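Local coordinates for EH1AB1 (Metagenome, PDB 6I8F), which hydrolyses esters, probably with a serine nucleophile carried on an alpha/beta hydrolase fold, at residues A65-G70 with R82-L87; Q127-D132 with E160-D165; F198-Y203 with D317-V322; V264-Y269 with T290-Y295. All coordinates share one frame; numbering follows the deposited sequence.

Contact 1: A65-G70 with R82-L87; sequences AEVANG and RRYRPL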
loop_
_atom_site.group_PDB
_atom_site.type_symbol
_atom_site.label_atom_id
_atom_site.label_comp_id
_atom_site.label_asym_id
_atom_site.label_seq_id
_atom_site.Cartn_x
_atom_site.Cartn_y
_atom_site.Cartn_z
ATOM N N ALA A 65 -17.506 12.024 -14.107
ATOM C CA ALA A 65 -17.592 13.124 -15.066
ATOM C C ALA A 65 -18.299 12.642 -16.332
ATOM O O ALA A 65 -19.059 13.389 -16.948
ATOM C CB ALA A 65 -16.219 13.657 -15.394
ATOM N N GLU A 66 -18.036 11.389 -16.720
ATOM C CA GLU A 66 -18.546 10.865 -17.984
ATOM C C GLU A 66 -18.370 9.345 -18.018
ATOM O O GLU A 66 -17.398 8.815 -17.489
ATOM C CB GLU A 66 -17.780 11.544 -19.117
ATOM C CG GLU A 66 -18.230 11.180 -20.498
ATOM C CD GLU A 66 -17.184 11.532 -21.540
ATOM O OE1 GLU A 66 -17.279 12.652 -22.114
ATOM O OE2 GLU A 66 -16.281 10.700 -21.778
ATOM N N VAL A 67 -19.312 8.665 -18.671
ATOM C CA VAL A 67 -19.202 7.247 -18.949
ATOM C C VAL A 67 -19.447 7.047 -20.449
ATOM O O VAL A 67 -20.435 7.526 -20.973
ATOM C CB VAL A 67 -20.178 6.422 -18.087
ATOM C CG1 VAL A 67 -20.121 4.945 -18.425
ATOM C CG2 VAL A 67 -19.920 6.627 -16.606
ATOM N N ALA A 68 -18.525 6.328 -21.100
ATOM C CA ALA A 68 -18.496 6.117 -22.535
ATOM C C ALA A 68 -18.490 4.611 -22.838
ATOM O O ALA A 68 -17.703 3.861 -22.250
ATOM C CB ALA A 68 -17.288 6.792 -23.127
ATOM N N ASN A 69 -19.362 4.205 -23.770
ATOM C CA ASN A 69 -19.478 2.829 -24.254
ATOM C C ASN A 69 -19.041 2.770 -25.718
ATOM O O ASN A 69 -19.404 3.622 -26.529
ATOM C CB ASN A 69 -20.902 2.267 -24.148
ATOM C CG ASN A 69 -21.398 2.152 -22.721
ATOM O OD1 ASN A 69 -20.632 1.922 -21.794
ATOM N ND2 ASN A 69 -22.690 2.296 -22.529
ATOM N N GLY A 70 -18.263 1.735 -26.030
ATOM C CA GLY A 70 -17.920 1.375 -27.388
ATOM C C GLY A 70 -17.366 -0.035 -27.448
ATOM O O GLY A 70 -17.418 -0.784 -26.454
ATOM N N ARG A 82 -16.125 0.100 -21.367
ATOM C CA ARG A 82 -16.772 1.261 -20.803
ATOM C C ARG A 82 -15.701 2.128 -20.134
ATOM O O ARG A 82 -14.922 1.640 -19.325
ATOM C CB ARG A 82 -17.887 0.822 -19.856
ATOM C CG ARG A 82 -18.539 1.981 -19.117
ATOM C CD ARG A 82 -19.743 1.525 -18.341
ATOM N NE ARG A 82 -20.773 0.966 -19.198
ATOM C CZ ARG A 82 -21.760 0.192 -18.761
ATOM N NH1 ARG A 82 -21.937 0.015 -17.463
ATOM N NH2 ARG A 82 -22.547 -0.428 -19.622
ATOM N N ARG A 83 -15.631 3.394 -20.542
ATOM C CA ARG A 83 -14.666 4.346 -20.017
ATOM C C ARG A 83 -15.356 5.211 -18.966
ATOM O O ARG A 83 -16.493 5.662 -19.169
ATOM C CB ARG A 83 -14.089 5.262 -21.101
ATOM C CG ARG A 83 -13.635 4.529 -22.352
ATOM C CD ARG A 83 -12.665 5.358 -23.163
ATOM N NE ARG A 83 -13.326 6.449 -23.850
ATOM C CZ ARG A 83 -12.787 7.638 -24.089
ATOM N NH1 ARG A 83 -11.746 8.063 -23.387
ATOM N NH2 ARG A 83 -13.307 8.407 -25.027
ATOM N N TYR A 84 -14.650 5.415 -17.851
ATOM C CA TYR A 84 -15.108 6.249 -16.775
ATOM C C TYR A 84 -14.112 7.397 -16.571
ATOM O O TYR A 84 -12.928 7.158 -16.309
ATOM C CB TYR A 84 -15.214 5.439 -15.487
ATOM C CG TYR A 84 -16.041 4.183 -15.557
ATOM C CD1 TYR A 84 -15.496 2.976 -15.981
ATOM C CD2 TYR A 84 -17.356 4.182 -15.123
ATOM C CE1 TYR A 84 -16.247 1.808 -15.993
ATOM C CE2 TYR A 84 -18.117 3.025 -15.134
ATOM C CZ TYR A 84 -17.561 1.831 -15.557
ATOM O OH TYR A 84 -18.322 0.693 -15.551
ATOM N N ARG A 85 -14.600 8.630 -16.719
ATOM C CA ARG A 85 -13.795 9.820 -16.501
ATOM C C ARG A 85 -14.029 10.278 -15.068
ATOM O O ARG A 85 -15.179 10.469 -14.669
ATOM C CB ARG A 85 -14.164 10.888 -17.532
ATOM C CG ARG A 85 -13.349 12.167 -17.419
ATOM C CD ARG A 85 -13.441 13.019 -18.669
ATOM N NE ARG A 85 -12.460 14.072 -18.584
ATOM C CZ ARG A 85 -11.217 14.024 -19.061
ATOM N NH1 ARG A 85 -10.848 13.107 -19.943
ATOM N NH2 ARG A 85 -10.355 14.936 -18.650
ATOM N N PRO A 86 -12.964 10.458 -14.255
ATOM C CA PRO A 86 -13.121 10.863 -12.858
ATOM C C PRO A 86 -13.742 12.265 -12.716
ATOM O O PRO A 86 -13.441 13.156 -13.507
ATOM C CB PRO A 86 -11.692 10.864 -12.287
ATOM C CG PRO A 86 -10.773 10.900 -13.495
ATOM C CD PRO A 86 -11.552 10.330 -14.657
ATOM N N LEU A 87 -14.607 12.438 -11.715
ATOM C CA LEU A 87 -15.090 13.761 -11.327
ATOM C C LEU A 87 -13.911 14.711 -11.134
ATOM O O LEU A 87 -12.939 14.362 -10.469
ATOM C CB LEU A 87 -15.846 13.664 -10.007
ATOM C CG LEU A 87 -17.304 13.249 -10.090
ATOM C CD1 LEU A 87 -17.926 13.322 -8.701
ATOM C CD2 LEU A 87 -18.070 14.119 -11.077
HETATM O O HOH W 1 -15.405 8.598 -20.417
#

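Contact 2: Q127-D132 with E160-D165; sequences QVISID and ESFGAD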
loop_
_atom_site.group_PDB
_atom_site.type_symbol
_atom_site.label_atom_id
_atom_site.label_comp_id
_atom_site.label_asym_id
_atom_site.label_seq_id
_atom_site.Cartn_x
_atom_site.Cartn_y
_atom_site.Cartn_z
ATOM N N GLN A 127 -8.595 7.747 -15.322
ATOM C CA GLN A 127 -9.578 7.098 -16.185
ATOM C C GLN A 127 -9.578 5.595 -15.873
ATOM O O GLN A 127 -8.515 5.033 -15.665
ATOM C CB GLN A 127 -9.228 7.332 -17.656
ATOM C CG GLN A 127 -10.174 6.605 -18.602
ATOM C CD GLN A 127 -10.032 7.020 -20.047
ATOM O OE1 GLN A 127 -11.032 7.222 -20.732
ATOM N NE2 GLN A 127 -8.804 7.102 -20.534
ATOM N N VAL A 128 -10.761 4.969 -15.826
ATOM C CA VAL A 128 -10.883 3.497 -15.817
ATOM C C VAL A 128 -11.583 3.053 -17.113
ATOM O O VAL A 128 -12.555 3.675 -17.586
ATOM C CB VAL A 128 -11.614 2.976 -14.564
ATOM C CG1 VAL A 128 -11.754 1.457 -14.567
ATOM C CG2 VAL A 128 -10.919 3.435 -13.288
ATOM N N ILE A 129 -11.054 1.981 -17.709
ATOM C CA ILE A 129 -11.661 1.353 -18.875
ATOM C C ILE A 129 -11.887 -0.116 -18.547
ATOM O O ILE A 129 -10.927 -0.876 -18.510
ATOM C CB ILE A 129 -10.802 1.519 -20.138
ATOM C CG1 ILE A 129 -10.504 2.991 -20.421
ATOM C CG2 ILE A 129 -11.490 0.851 -21.323
ATOM C CD1 ILE A 129 -9.548 3.217 -21.578
ATOM N N SER A 130 -13.161 -0.469 -18.323
ATOM C CA SER A 130 -13.588 -1.822 -17.979
ATOM C C SER A 130 -13.831 -2.637 -19.262
ATOM O O SER A 130 -14.440 -2.148 -20.216
ATOM C CB SER A 130 -14.821 -1.760 -17.119
ATOM O OG SER A 130 -15.202 -3.057 -16.710
ATOM N N ILE A 131 -13.347 -3.882 -19.280
ATOM C CA ILE A 131 -13.294 -4.673 -20.497
ATOM C C ILE A 131 -14.283 -5.834 -20.392
ATOM O O ILE A 131 -14.318 -6.554 -19.387
ATOM C CB ILE A 131 -11.870 -5.188 -20.788
ATOM C CG1 ILE A 131 -10.838 -4.059 -20.893
ATOM C CG2 ILE A 131 -11.876 -6.069 -22.034
ATOM C CD1 ILE A 131 -11.120 -3.046 -21.964
ATOM N N ASP A 132 -15.046 -6.007 -21.472
ATOM C CA ASP A 132 -16.007 -7.081 -21.622
ATOM C C ASP A 132 -15.366 -8.173 -22.492
ATOM O O ASP A 132 -15.522 -8.193 -23.702
ATOM C CB ASP A 132 -17.306 -6.539 -22.220
ATOM C CG ASP A 132 -18.543 -7.350 -21.889
ATOM O OD1 ASP A 132 -18.427 -8.377 -21.170
ATOM O OD2 ASP A 132 -19.626 -6.941 -22.347
ATOM N N GLU A 160 -4.202 7.694 -27.318
ATOM C CA GLU A 160 -4.785 9.029 -27.492
ATOM C C GLU A 160 -6.286 8.942 -27.825
ATOM O O GLU A 160 -7.056 9.770 -27.340
ATOM C CB GLU A 160 -3.974 9.807 -28.524
ATOM C CG GLU A 160 -2.612 10.196 -27.991
ATOM C CD GLU A 160 -1.799 11.089 -28.907
ATOM O OE1 GLU A 160 -1.898 10.900 -30.139
ATOM O OE2 GLU A 160 -1.062 11.963 -28.390
ATOM N N SER A 161 -6.694 7.940 -28.613
ATOM C CA SER A 161 -8.097 7.747 -28.993
ATOM C C SER A 161 -8.941 7.470 -27.749
ATOM O O SER A 161 -10.102 7.807 -27.715
ATOM C CB SER A 161 -8.291 6.618 -29.992
ATOM O OG SER A 161 -7.243 6.590 -30.945
ATOM N N PHE A 162 -8.345 6.805 -26.753
ATOM C CA PHE A 162 -9.036 6.460 -25.516
ATOM C C PHE A 162 -8.792 7.526 -24.431
ATOM O O PHE A 162 -9.144 7.313 -23.279
ATOM C CB PHE A 162 -8.584 5.068 -25.063
ATOM C CG PHE A 162 -9.051 3.950 -25.959
ATOM C CD1 PHE A 162 -8.294 3.550 -27.049
ATOM C CD2 PHE A 162 -10.268 3.320 -25.731
ATOM C CE1 PHE A 162 -8.738 2.538 -27.883
ATOM C CE2 PHE A 162 -10.703 2.299 -26.562
ATOM C CZ PHE A 162 -9.942 1.917 -27.641
ATOM N N GLY A 163 -8.204 8.672 -24.804
ATOM C CA GLY A 163 -7.927 9.769 -23.876
ATOM C C GLY A 163 -6.987 9.346 -22.755
ATOM O O GLY A 163 -7.113 9.817 -21.605
ATOM N N ALA A 164 -6.038 8.472 -23.107
ATOM C CA ALA A 164 -5.118 7.848 -22.188
ATOM C C ALA A 164 -3.698 8.361 -22.416
ATOM O O ALA A 164 -3.221 8.453 -23.554
ATOM C CB ALA A 164 -5.161 6.348 -22.335
ATOM N N ASP A 165 -3.029 8.642 -21.299
ATOM C CA ASP A 165 -1.608 8.890 -21.262
ATOM C C ASP A 165 -0.874 7.541 -21.367
ATOM O O ASP A 165 -0.881 6.731 -20.431
ATOM C CB ASP A 165 -1.263 9.681 -20.003
ATOM C CG ASP A 165 0.219 9.909 -19.803
ATOM O OD1 ASP A 165 0.999 9.555 -20.710
ATOM O OD2 ASP A 165 0.582 10.400 -18.718
#

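Contact 3: F198-Y203 with D317-V322; sequences FQMLIY and DEAAAV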
loop_
_atom_site.group_PDB
_atom_site.type_symbol
_atom_site.label_atom_id
_atom_site.label_comp_id
_atom_site.label_asym_id
_atom_site.label_seq_id
_atom_site.Cartn_x
_atom_site.Cartn_y
_atom_site.Cartn_z
ATOM N N PHE A 198 1.810 -0.282 -14.561
ATOM C CA PHE A 198 1.372 -0.608 -13.199
ATOM C C PHE A 198 0.382 -1.764 -13.292
ATOM O O PHE A 198 -0.295 -1.885 -14.312
ATOM C CB PHE A 198 0.752 0.630 -12.547
ATOM C CG PHE A 198 0.332 0.510 -11.099
ATOM C CD1 PHE A 198 -0.965 0.174 -10.756
ATOM C CD2 PHE A 198 1.226 0.782 -10.073
ATOM C CE1 PHE A 198 -1.365 0.092 -9.429
ATOM C CE2 PHE A 198 0.827 0.718 -8.743
ATOM C CZ PHE A 198 -0.468 0.366 -8.425
ATOM N N GLN A 199 0.314 -2.597 -12.244
ATOM C CA GLN A 199 -0.632 -3.709 -12.190
ATOM C C GLN A 199 -1.332 -3.709 -10.824
ATOM O O GLN A 199 -0.692 -3.702 -9.780
ATOM C CB GLN A 199 0.037 -5.051 -12.521
ATOM C CG GLN A 199 1.188 -5.450 -11.594
ATOM C CD GLN A 199 1.879 -6.727 -12.021
ATOM O OE1 GLN A 199 1.238 -7.743 -12.293
ATOM N NE2 GLN A 199 3.205 -6.697 -12.081
ATOM N N MET A 200 -2.669 -3.698 -10.855
ATOM C CA MET A 200 -3.479 -3.700 -9.654
ATOM C C MET A 200 -4.138 -5.076 -9.538
ATOM O O MET A 200 -5.106 -5.369 -10.232
ATOM C CB MET A 200 -4.538 -2.587 -9.698
ATOM C CG MET A 200 -5.487 -2.600 -8.500
ATOM S SD MET A 200 -6.956 -1.560 -8.742
ATOM C CE MET A 200 -6.210 0.058 -8.895
ATOM N N LEU A 201 -3.575 -5.930 -8.681
ATOM C CA LEU A 201 -4.023 -7.308 -8.544
ATOM C C LEU A 201 -4.836 -7.460 -7.251
ATOM O O LEU A 201 -4.294 -7.479 -6.150
ATOM C CB LEU A 201 -2.807 -8.239 -8.563
ATOM C CG LEU A 201 -1.756 -7.973 -9.643
ATOM C CD1 LEU A 201 -0.635 -8.998 -9.528
ATOM C CD2 LEU A 201 -2.352 -7.996 -11.042
ATOM N N ILE A 202 -6.158 -7.548 -7.409
ATOM C CA ILE A 202 -7.094 -7.685 -6.292
ATOM C C ILE A 202 -7.425 -9.178 -6.123
ATOM O O ILE A 202 -8.045 -9.781 -6.993
ATOM C CB ILE A 202 -8.367 -6.850 -6.526
ATOM C CG1 ILE A 202 -8.065 -5.383 -6.859
ATOM C CG2 ILE A 202 -9.317 -7.004 -5.346
ATOM C CD1 ILE A 202 -7.168 -4.664 -5.862
ATOM N N TYR A 203 -7.006 -9.735 -4.984
ATOM C CA TYR A 203 -7.079 -11.167 -4.651
ATOM C C TYR A 203 -7.027 -12.007 -5.923
ATOM O O TYR A 203 -7.973 -12.717 -6.240
ATOM C CB TYR A 203 -8.258 -11.509 -3.730
ATOM C CG TYR A 203 -9.568 -10.796 -3.946
ATOM C CD1 TYR A 203 -10.348 -11.015 -5.067
ATOM C CD2 TYR A 203 -10.051 -9.929 -2.984
ATOM C CE1 TYR A 203 -11.567 -10.374 -5.235
ATOM C CE2 TYR A 203 -11.272 -9.293 -3.126
ATOM C CZ TYR A 203 -12.035 -9.520 -4.252
ATOM O OH TYR A 203 -13.230 -8.884 -4.370
ATOM N N ASP A 317 -10.783 2.349 -2.124
ATOM C CA ASP A 317 -10.112 3.633 -1.898
ATOM C C ASP A 317 -8.590 3.436 -1.788
ATOM O O ASP A 317 -7.820 4.257 -2.296
ATOM C CB ASP A 317 -10.706 4.339 -0.676
ATOM C CG ASP A 317 -12.164 4.725 -0.877
ATOM O OD1 ASP A 317 -12.670 4.566 -2.019
ATOM O OD2 ASP A 317 -12.803 5.150 0.106
ATOM N N GLU A 318 -8.146 2.365 -1.114
ATOM C CA GLU A 318 -6.705 2.107 -0.970
ATOM C C GLU A 318 -6.065 1.777 -2.332
ATOM O O GLU A 318 -5.007 2.291 -2.670
ATOM C CB GLU A 318 -6.424 0.986 0.031
ATOM C CG GLU A 318 -4.946 0.727 0.177
ATOM C CD GLU A 318 -4.512 -0.196 1.299
ATOM O OE1 GLU A 318 -5.382 -0.773 1.998
ATOM O OE2 GLU A 318 -3.294 -0.346 1.448
ATOM N N ALA A 319 -6.690 0.890 -3.103
ATOM C CA ALA A 319 -6.172 0.516 -4.423
ATOM C C ALA A 319 -6.055 1.766 -5.312
ATOM O O ALA A 319 -5.010 2.029 -5.921
ATOM C CB ALA A 319 -7.074 -0.520 -5.043
ATOM N N ALA A 320 -7.135 2.546 -5.347
ATOM C CA ALA A 320 -7.210 3.791 -6.110
ATOM C C ALA A 320 -6.114 4.763 -5.647
ATOM O O ALA A 320 -5.448 5.386 -6.464
ATOM C CB ALA A 320 -8.589 4.399 -5.956
ATOM N N ALA A 321 -5.955 4.889 -4.326
ATOM C CA ALA A 321 -5.036 5.835 -3.729
ATOM C C ALA A 321 -3.600 5.499 -4.135
ATOM O O ALA A 321 -2.847 6.375 -4.492
ATOM C CB ALA A 321 -5.181 5.806 -2.229
ATOM N N VAL A 322 -3.239 4.214 -4.058
ATOM C CA VAL A 322 -1.893 3.781 -4.355
ATOM C C VAL A 322 -1.604 3.988 -5.853
ATOM O O VAL A 322 -0.512 4.425 -6.228
ATOM C CB VAL A 322 -1.678 2.325 -3.904
ATOM C CG1 VAL A 322 -0.363 1.754 -4.409
ATOM C CG2 VAL A 322 -1.786 2.177 -2.395
#

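Contact 4: V264-Y269 with T290-Y295; sequences VLTAGY and TTYVNY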
loop_
_atom_site.group_PDB
_atom_site.type_symbol
_atom_site.label_atom_id
_atom_site.label_comp_id
_atom_site.label_asym_id
_atom_site.label_seq_id
_atom_site.Cartn_x
_atom_site.Cartn_y
_atom_site.Cartn_z
ATOM N N VAL A 264 -0.876 -5.445 -4.706
ATOM C CA VAL A 264 -1.419 -6.803 -4.545
ATOM C C VAL A 264 -2.208 -6.842 -3.230
ATOM O O VAL A 264 -1.668 -6.545 -2.159
ATOM C CB VAL A 264 -0.305 -7.869 -4.573
ATOM C CG1 VAL A 264 -0.885 -9.270 -4.504
ATOM C CG2 VAL A 264 0.604 -7.734 -5.787
ATOM N N LEU A 265 -3.496 -7.171 -3.327
ATOM C CA LEU A 265 -4.375 -7.201 -2.190
ATOM C C LEU A 265 -4.853 -8.641 -1.976
ATOM O O LEU A 265 -5.246 -9.305 -2.946
ATOM C CB LEU A 265 -5.551 -6.251 -2.438
ATOM C CG LEU A 265 -6.565 -6.138 -1.297
ATOM C CD1 LEU A 265 -7.193 -4.757 -1.267
ATOM C CD2 LEU A 265 -7.651 -7.197 -1.416
ATOM N N THR A 266 -4.803 -9.104 -0.718
ATOM C CA THR A 266 -5.431 -10.359 -0.333
ATOM C C THR A 266 -6.512 -10.119 0.726
ATOM O O THR A 266 -6.453 -9.182 1.533
ATOM C CB THR A 266 -4.411 -11.397 0.155
ATOM O OG1 THR A 266 -3.708 -10.844 1.268
ATOM C CG2 THR A 266 -3.451 -11.829 -0.934
ATOM N N ALA A 267 -7.518 -10.992 0.692
ATOM C CA ALA A 267 -8.536 -11.097 1.726
ATOM C C ALA A 267 -8.111 -12.199 2.706
ATOM O O ALA A 267 -7.600 -13.228 2.285
ATOM C CB ALA A 267 -9.882 -11.383 1.097
ATOM N N GLY A 268 -8.328 -11.958 4.006
ATOM C CA GLY A 268 -7.884 -12.845 5.091
ATOM C C GLY A 268 -8.527 -14.227 5.048
ATOM O O GLY A 268 -7.850 -15.223 5.264
ATOM N N TYR A 269 -9.838 -14.281 4.801
ATOM C CA TYR A 269 -10.608 -15.524 4.807
ATOM C C TYR A 269 -10.884 -15.930 3.358
ATOM O O TYR A 269 -12.017 -15.866 2.893
ATOM C CB TYR A 269 -11.904 -15.350 5.607
ATOM C CG TYR A 269 -12.585 -16.637 5.994
ATOM C CD1 TYR A 269 -13.794 -17.020 5.432
ATOM C CD2 TYR A 269 -12.035 -17.468 6.957
ATOM C CE1 TYR A 269 -14.424 -18.202 5.799
ATOM C CE2 TYR A 269 -12.651 -18.652 7.335
ATOM C CZ TYR A 269 -13.849 -19.021 6.754
ATOM O OH TYR A 269 -14.448 -20.188 7.125
ATOM N N THR A 290 6.559 -2.875 -5.100
ATOM C CA THR A 290 5.402 -3.678 -4.830
ATOM C C THR A 290 4.773 -3.206 -3.525
ATOM O O THR A 290 5.450 -3.139 -2.513
ATOM C CB THR A 290 5.760 -5.166 -4.738
ATOM O OG1 THR A 290 6.535 -5.499 -5.888
ATOM C CG2 THR A 290 4.542 -6.059 -4.633
ATOM N N THR A 291 3.477 -2.912 -3.576
ATOM C CA THR A 291 2.691 -2.647 -2.400
ATOM C C THR A 291 1.770 -3.843 -2.144
ATOM O O THR A 291 0.946 -4.162 -2.992
ATOM C CB THR A 291 1.855 -1.379 -2.589
ATOM O OG1 THR A 291 2.723 -0.306 -2.960
ATOM C CG2 THR A 291 1.063 -1.018 -1.353
ATOM N N TYR A 292 1.921 -4.491 -0.987
ATOM C CA TYR A 292 1.115 -5.640 -0.606
ATOM C C TYR A 292 0.235 -5.262 0.587
ATOM O O TYR A 292 0.709 -4.639 1.528
ATOM C CB TYR A 292 1.980 -6.847 -0.225
ATOM C CG TYR A 292 1.159 -7.943 0.401
ATOM C CD1 TYR A 292 0.355 -8.758 -0.382
ATOM C CD2 TYR A 292 1.097 -8.099 1.774
ATOM C CE1 TYR A 292 -0.445 -9.740 0.181
ATOM C CE2 TYR A 292 0.293 -9.067 2.356
ATOM C CZ TYR A 292 -0.488 -9.887 1.559
ATOM O OH TYR A 292 -1.276 -10.850 2.125
ATOM N N VAL A 293 -1.037 -5.659 0.546
ATOM C CA VAL A 293 -1.928 -5.439 1.686
ATOM C C VAL A 293 -2.830 -6.659 1.868
ATOM O O VAL A 293 -3.327 -7.217 0.890
ATOM C CB VAL A 293 -2.764 -4.151 1.549
ATOM C CG1 VAL A 293 -3.594 -4.125 0.277
ATOM C CG2 VAL A 293 -3.650 -3.947 2.772
ATOM N N ASN A 294 -3.034 -7.024 3.143
ATOM C CA ASN A 294 -3.957 -8.048 3.546
ATOM C C ASN A 294 -5.086 -7.391 4.339
ATOM O O ASN A 294 -4.822 -6.609 5.261
ATOM C CB ASN A 294 -3.289 -9.161 4.358
ATOM C CG ASN A 294 -4.265 -10.262 4.726
ATOM O OD1 ASN A 294 -4.535 -10.490 5.901
ATOM N ND2 ASN A 294 -4.839 -10.913 3.734
ATOM N N TYR A 295 -6.330 -7.707 3.951
ATOM C CA TYR A 295 -7.540 -7.255 4.649
ATOM C C TYR A 295 -8.048 -8.417 5.506
ATOM O O TYR A 295 -8.747 -9.290 5.004
ATOM C CB TYR A 295 -8.606 -6.750 3.665
ATOM C CG TYR A 295 -8.441 -5.301 3.274
ATOM C CD1 TYR A 295 -7.339 -4.881 2.545
ATOM C CD2 TYR A 295 -9.359 -4.334 3.659
ATOM C CE1 TYR A 295 -7.152 -3.545 2.211
ATOM C CE2 TYR A 295 -9.192 -2.995 3.324
ATOM C CZ TYR A 295 -8.079 -2.601 2.598
ATOM O OH TYR A 295 -7.875 -1.293 2.278
#

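Contact 1: A65-G70 with R82-L87
A65 and R85 meet just before strand 66-73, and A65 has more surface buried here than any other residue. Its backbone N donates to O of R85 over 2.9 Å. The CB of A65 rests 3.8 Å from CG of R85 and 3.4 Å from the carbonyl O of P86. L87 reaches back to the same end, with CD2 beside the backbone N of A65. R85 keeps CG anti to its N, which lays that carbon next to A65. Beyond CG the chain runs extended to NE. Its NH1 binds a glycerol, and NH2 binds O of E89. The two strands form a beta hairpin at one margin of the mixed sheet of the alpha/beta hydrolase fold. Between 65-70 and 82-87 the hydrogen-bonded antiparallel pairs are E66 with R85 and A68 with R83. The bond from R83 N to A68 O is 2.7 Å. At the far end R82 lies alongside N69, both pointing the same way. R82 NE donates to a lone pair of N69 OD1 at 2.8 Å, nearly straight at 167°. OD1 sits at the edge of the guanidinium, near its plane, while the amide is turned 46° from that plane. Salt bridges to E111 and D114 hold the other guanidinium nitrogens. V67 CG1 presses on the shaft of R82, 3.4 Å from CG. V67 CG2 touches CD2 of Y84, whose OH bonds to D114.

Contact 2: Q127-D132 with E160-D165
Q127 and F162 are joined by a side chain to backbone hydrogen bond. NE2 of Q127 donates to the carbonyl O of F162 at 2.8 Å, with 152° at the hydrogen. The acceptor lies close to the amide plane, and the donor is tilted 20° from the carbonyl plane. Q127 has CG anti to its backbone N and is extended beyond it, which carries the amide out to the loop. The amide has further partners: T96 OG1 at NE2 and R83 NH1 at OE1. The CB of A164 packs beside it, 4.1 Å from NE2 of Q127. An alanine in place of Q127 would probably leave the F162 carbonyl without this amide donor and R83 without one acceptor. Within the loop, G163 N bonds to O of E160 at 3.0 Å, and G163 has a positive phi, easy for glycine. Apolar contact is thinner. CD1 of I129 lies 4.1 Å from CB of F162, and the two side chains cross at about a right angle. The strand 127-132 runs between strands 78-85 and 94-100 of the sheet. The F162 ring meets F81 edge-to-face, and its side chain also touches I155 of helix 143-157, as I129 does.

Contact 3: F198-Y203 with D317-V322
M200 and A319 make the centre of this contact, where a helix packs on a strand of the alpha/beta hydrolase sheet. The helix segment 317-322 runs almost antiparallel to strand 198-202, at 170°, and their axes approach to 10.1 Å. No hydrogen bond crosses between them, and the packing is apolar. The close part is small. M200 points toward the helix, and its SD lies 3.8 Å from CB of A319. I202 adds CD1 to the same methyl of A319, at 4.2 Å. F263 and F303 also touch A319, which is buried. The part toward F198 is looser. There CG1 of V322 meets CZ of F198 at 4.3 Å, at the edge of the ring and near its plane. The F198 ring also meets H326. Of the rest of the helix, A320 packs on helix 114-124, while E318 and A321 face the second subunit. A321 packs there on A321 of that subunit, and E318 on V322 of that subunit. D317 pairs with R119 of its own chain. At the end of the strand Y203 contacts S175, H300 and D270, the probable catalytic triad. Back at the centre, the M200 chain bends at chi3 (-63°), which sets CE 3.8 Å from the carbonyl O of A319.

Contact 4: V264-Y269 with T290-Y295
T266 meets Y292 and N294 through one buried hydroxyl. OG1 of T266 accepts from ND2 of N294 at 2.7 Å, with 157° at the hydrogen. OG1 also lies 2.6 Å from OH of Y292, a hydrogen bond in which either hydroxyl could be the donor. T266 puts OG1 between its backbone N and carbonyl carbon (chi1 58°), which leaves it beside the neighbouring strand, where both partners reach it. An alanine in place of N294 would probably cost OG1 its amide donor and leave the hydroxyl held, of these two, by Y292 alone. The backbone is paired in parallel register, V264 with Y292 through to A267 with Y295. V264 N donates to T291 O at 2.8 Å, and V264 O accepts from V293 N. T266 N gives its hydrogen to V293 O at 2.9 Å, and T266 O receives that of Y295 N. The two strands and helix 273-285 form a beta-alpha-beta unit of the alpha/beta hydrolase sheet. At the corner G268 N reaches O of Y295 at 2.9 Å, from 43° above the carbonyl plane. On the other face L265 makes apolar contacts: its CD1 lies 3.7 Å from CE1 of Y295, and its CG is 3.9 Å from CG1 of V293. OH of Y295 is taken up by E318. T291 OG1 bonds to E318 of the second subunit, whose strand pairs antiparallel with 290-294. Hydroxyls and amide thus satisfy one another on the T266 side; on the L265 side the strand contact is apolar, and hydroxyls find partners elsewhere.

All four contacts reach one mixed sheet. Contacts 1 and 2 lie toward one end, with centres about 9 Å apart, and Y84 N sits 2.7 Å from V128 O across neighbouring strands. Contacts 3 and 4 lie toward the other end, with centres about 10 Å apart. There Y203 N is 2.7 Å from L265 O, and E318 OE1 is 2.6 Å from Y295 OH. Contacts 1 and 4 are far apart, about 28 Å between centres. Contacts 3 and 4 both touch the second subunit. A267 of contact 4 and Y203 of contact 3 both touch the probable triad S175, H300 and D270. Contact 1 is on the surface.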